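L-lysine 6-oxidase (Marinomonas mediterranea, PDB 3WEV) oxidises the side-chain amine of L-lysine with a cysteine tryptophylquinone cofactor, releasing ammonium and the hydrogen peroxide that makes it antibacterial. Local coordinates at residues Gly15-Asp20 and Cys55-Gly60. Residues are numbered along the deposited sequence; the frame is centred on the assembly and turned at random. Where two conformers were deposited one is given.
Sequences GNANTD and CIRRQG
Between Gly-15 and Ala-17 the loop linking strands 4-13 and 22-24 runs beside Cys-55 to Arg-58, where the chain enters strand 58-66, and Ala-17 N donates to Ile-56 O (2.8 Å). Here, in the N-terminal family region of the oxidase, a loop shaped by an Asx turn, Asn-18 OD1 accepting from Asp-20 N, packs on the lead-in to a strand of the mixed β-sheet through one backbone bond, two bonds that use side chains, and two waters. Ile-56 N donates to Asn-16 OD1 (2.7 Å), bent to 144° at the hydrogen; a chi1 of 62° swings the amide of Asn-16 back over its own backbone and across to the other segment. The two bonds thus use both polar backbone atoms of Ile-56. Alongside them, Ala-17 CB meets Cys-55 CB at 4.0 Å, while Gly-15 CA packs 3.1 Å from Ile-56 O. Arg-58 runs its aliphatic part past Gly-15 O, 3.4 Å from CG, and the bend at chi3 (-62°) carries its guanidinium to Thr-19. Arg-58 NH1 is held by Gly-197 O and Thr-184 OG1, and Thr-19 OG1 bonds to Tyr-199 OH. One water joins Asn-18 O to Arg-58 N; a second joins Thr-19 O to Arg-58 NE. Arg-58 NH2 also donates to Thr-19 O at 2.9 Å, lying on a lone pair in the carbonyl plane, and that oxygen sits near the guanidinium plane.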
ATOM      1  N   GLY B  15     -12.849 -26.313   9.510  1.00 14.77           N
ATOM      2  CA  GLY B  15     -11.721 -27.102   9.130  1.00 13.38           C
ATOM      3  C   GLY B  15     -11.596 -27.217   7.624  1.00 14.89           C
ATOM      4  O   GLY B  15     -12.589 -27.489   6.924  1.00 16.10           O
ATOM      5  N   ASN B  16     -10.350 -27.209   7.148  1.00 16.36           N
ATOM      6  CA  ASN B  16     -10.071 -27.282   5.709  1.00 17.13           C
ATOM      7  C   ASN B  16      -9.592 -28.653   5.220  1.00 17.65           C
ATOM      8  O   ASN B  16      -9.142 -28.761   4.077  1.00 14.72           O
ATOM      9  CB  ASN B  16      -9.081 -26.180   5.319  1.00 17.88           C
ATOM     10  CG  ASN B  16      -7.736 -26.300   6.013  1.00 19.54           C
ATOM     11  OD1 ASN B  16      -7.600 -26.815   7.144  1.00 17.12           O
ATOM     12  ND2 ASN B  16      -6.736 -25.717   5.390  1.00 21.73           N
ATOM     13  N   ALA B  17      -9.617 -29.671   6.091  1.00 16.97           N
ATOM     14  CA  ALA B  17      -9.385 -31.051   5.608  1.00 16.86           C
ATOM     15  C   ALA B  17     -10.503 -31.536   4.657  1.00 17.84           C
ATOM     16  O   ALA B  17     -11.448 -30.780   4.271  1.00 16.98           O
ATOM     17  CB  ALA B  17      -9.167 -32.025   6.755  1.00 17.01           C
ATOM     18  N   ASN B  18     -10.435 -32.816   4.291  1.00 17.49           N
ATOM     19  CA  ASN B  18     -11.442 -33.376   3.375  1.00 19.62           C
ATOM     20  C   ASN B  18     -12.769 -33.297   4.094  1.00 19.59           C
ATOM     21  O   ASN B  18     -12.852 -33.416   5.326  1.00 15.31           O
ATOM     22  CB  ASN B  18     -11.123 -34.822   3.020  1.00 21.14           C
ATOM     23  CG  ASN B  18     -12.112 -35.418   2.054  1.00 25.56           C
ATOM     24  OD1 ASN B  18     -13.162 -35.926   2.432  1.00 24.95           O
ATOM     25  ND2 ASN B  18     -11.773 -35.360   0.775  1.00 29.61           N
ATOM     26  N   THR B  19     -13.803 -32.990   3.316  1.00 18.43           N
ATOM     27  CA  THR B  19     -15.173 -32.930   3.797  1.00 18.20           C
ATOM     28  C   THR B  19     -15.619 -34.152   4.628  1.00 18.04           C
ATOM     29  O   THR B  19     -16.468 -34.006   5.558  1.00 16.19           O
ATOM     30  CB  THR B  19     -16.194 -32.557   2.637  1.00 20.56           C
ATOM     31  OG1 THR B  19     -17.492 -32.251   3.182  1.00 18.92           O
ATOM     32  CG2 THR B  19     -16.356 -33.709   1.603  1.00 23.50           C
ATOM     33  N   ASP B  20     -15.069 -35.327   4.341  1.00 17.85           N
ATOM     34  CA  ASP B  20     -15.481 -36.541   5.020  1.00 19.87           C
ATOM     35  C   ASP B  20     -14.614 -36.858   6.235  1.00 18.84           C
ATOM     36  O   ASP B  20     -14.800 -37.890   6.844  1.00 17.13           O
ATOM     37  CB  ASP B  20     -15.459 -37.740   4.066  1.00 23.40           C
ATOM     38  CG  ASP B  20     -16.575 -37.671   3.021  1.00 26.36           C
ATOM     39  OD1 ASP B  20     -17.654 -37.045   3.238  1.00 28.01           O
ATOM     40  OD2 ASP B  20     -16.303 -38.147   1.926  1.00 31.34           O
ATOM     41  N   CYS B  55      -3.986 -30.209   7.047  1.00 15.99           N
ATOM     42  CA  CYS B  55      -5.276 -29.492   7.016  1.00 16.10           C
ATOM     43  C   CYS B  55      -6.087 -29.830   8.244  1.00 15.15           C
ATOM     44  O   CYS B  55      -6.150 -30.992   8.711  1.00 15.04           O
ATOM     45  CB  CYS B  55      -6.072 -29.761   5.741  1.00 17.05           C
ATOM     46  SG  CYS B  55      -5.121 -29.394   4.205  1.00 21.73           S
ATOM     47  N   ILE B  56      -6.724 -28.812   8.813  1.00 13.77           N
ATOM     48  CA  ILE B  56      -7.432 -29.011  10.056  1.00 13.03           C
ATOM     49  C   ILE B  56      -8.766 -29.751   9.793  1.00 13.13           C
ATOM     50  O   ILE B  56      -9.563 -29.352   8.903  1.00 11.82           O
ATOM     51  CB  ILE B  56      -7.654 -27.671  10.768  1.00 13.72           C
ATOM     52  CG1 ILE B  56      -6.303 -27.131  11.264  1.00 12.46           C
ATOM     53  CG2 ILE B  56      -8.692 -27.783  11.881  1.00 12.83           C
ATOM     54  CD1 ILE B  56      -6.412 -25.718  11.765  1.00 13.13           C
ATOM     55  N   ARG B  57      -8.996 -30.798  10.571  1.00 12.01           N
ATOM     56  CA  ARG B  57     -10.274 -31.519  10.516  1.00 13.00           C
ATOM     57  C   ARG B  57     -11.424 -30.728  11.145  1.00 13.85           C
ATOM     58  O   ARG B  57     -11.294 -30.185  12.244  1.00 13.93           O
ATOM     59  CB  ARG B  57     -10.131 -32.862  11.207  1.00 12.88           C
ATOM     60  CG  ARG B  57      -9.062 -33.726  10.549  1.00 13.19           C
ATOM     61  CD  ARG B  57      -8.626 -34.861  11.447  1.00 14.03           C
ATOM     62  NE  ARG B  57      -9.661 -35.904  11.600  1.00 14.52           N
ATOM     63  CZ  ARG B  57      -9.675 -36.856  12.522  1.00 15.16           C
ATOM     64  NH1 ARG B  57      -8.758 -36.924  13.441  1.00 15.16           N
ATOM     65  NH2 ARG B  57     -10.643 -37.751  12.516  1.00 15.36           N
ATOM     66  N   ARG B  58     -12.555 -30.649  10.447  1.00 14.54           N
ATOM     67  CA  ARG B  58     -13.787 -30.141  11.063  1.00 14.45           C
ATOM     68  C   ARG B  58     -14.140 -30.860  12.318  1.00 14.37           C
ATOM     69  O   ARG B  58     -13.830 -32.072  12.458  1.00 14.22           O
ATOM     70  CB  ARG B  58     -14.974 -30.165  10.089  1.00 16.05           C
ATOM     71  CG  ARG B  58     -14.818 -29.145   8.969  1.00 14.80           C
ATOM     72  CD  ARG B  58     -16.104 -28.944   8.128  1.00 15.79           C
ATOM     73  NE  ARG B  58     -16.485 -30.205   7.465  1.00 15.41           N
ATOM     74  CZ  ARG B  58     -17.601 -30.358   6.736  1.00 17.66           C
ATOM     75  NH1 ARG B  58     -18.495 -29.347   6.633  1.00 15.44           N
ATOM     76  NH2 ARG B  58     -17.849 -31.540   6.166  1.00 18.31           N
ATOM     77  N   GLN B  59     -14.776 -30.118  13.231  0.50 12.73           N
ATOM     78  CA  GLN B  59     -15.399 -30.663  14.387  0.50 12.81           C
ATOM     79  C   GLN B  59     -16.872 -30.535  14.216  0.50 13.26           C
ATOM     80  O   GLN B  59     -17.371 -29.457  13.911  0.50 14.13           O
ATOM     81  CB  GLN B  59     -15.006 -29.903  15.634  0.50 11.26           C
ATOM     82  CG  GLN B  59     -15.591 -30.356  16.932  0.50 10.22           C
ATOM     83  CD  GLN B  59     -14.965 -29.559  18.094  0.50 10.38           C
ATOM     84  OE1 GLN B  59     -13.770 -29.507  18.196  0.50 12.16           O
ATOM     85  NE2 GLN B  59     -15.724 -28.903  18.845  0.50  9.36           N
ATOM     86  N   GLY B  60     -17.567 -31.636  14.417  1.00 14.08           N
ATOM     87  CA  GLY B  60     -19.028 -31.623  14.240  1.00 13.55           C
ATOM     88  C   GLY B  60     -19.712 -31.766  15.543  1.00 13.83           C
ATOM     89  O   GLY B  60     -19.140 -32.258  16.499  1.00 13.63           O
TER
HETATM   90  O   HOH W   1     -12.863 -31.732   7.820  1.00 23.22           O
HETATM   91  O   HOH W   2     -15.193 -32.634   7.688  1.00 30.53           O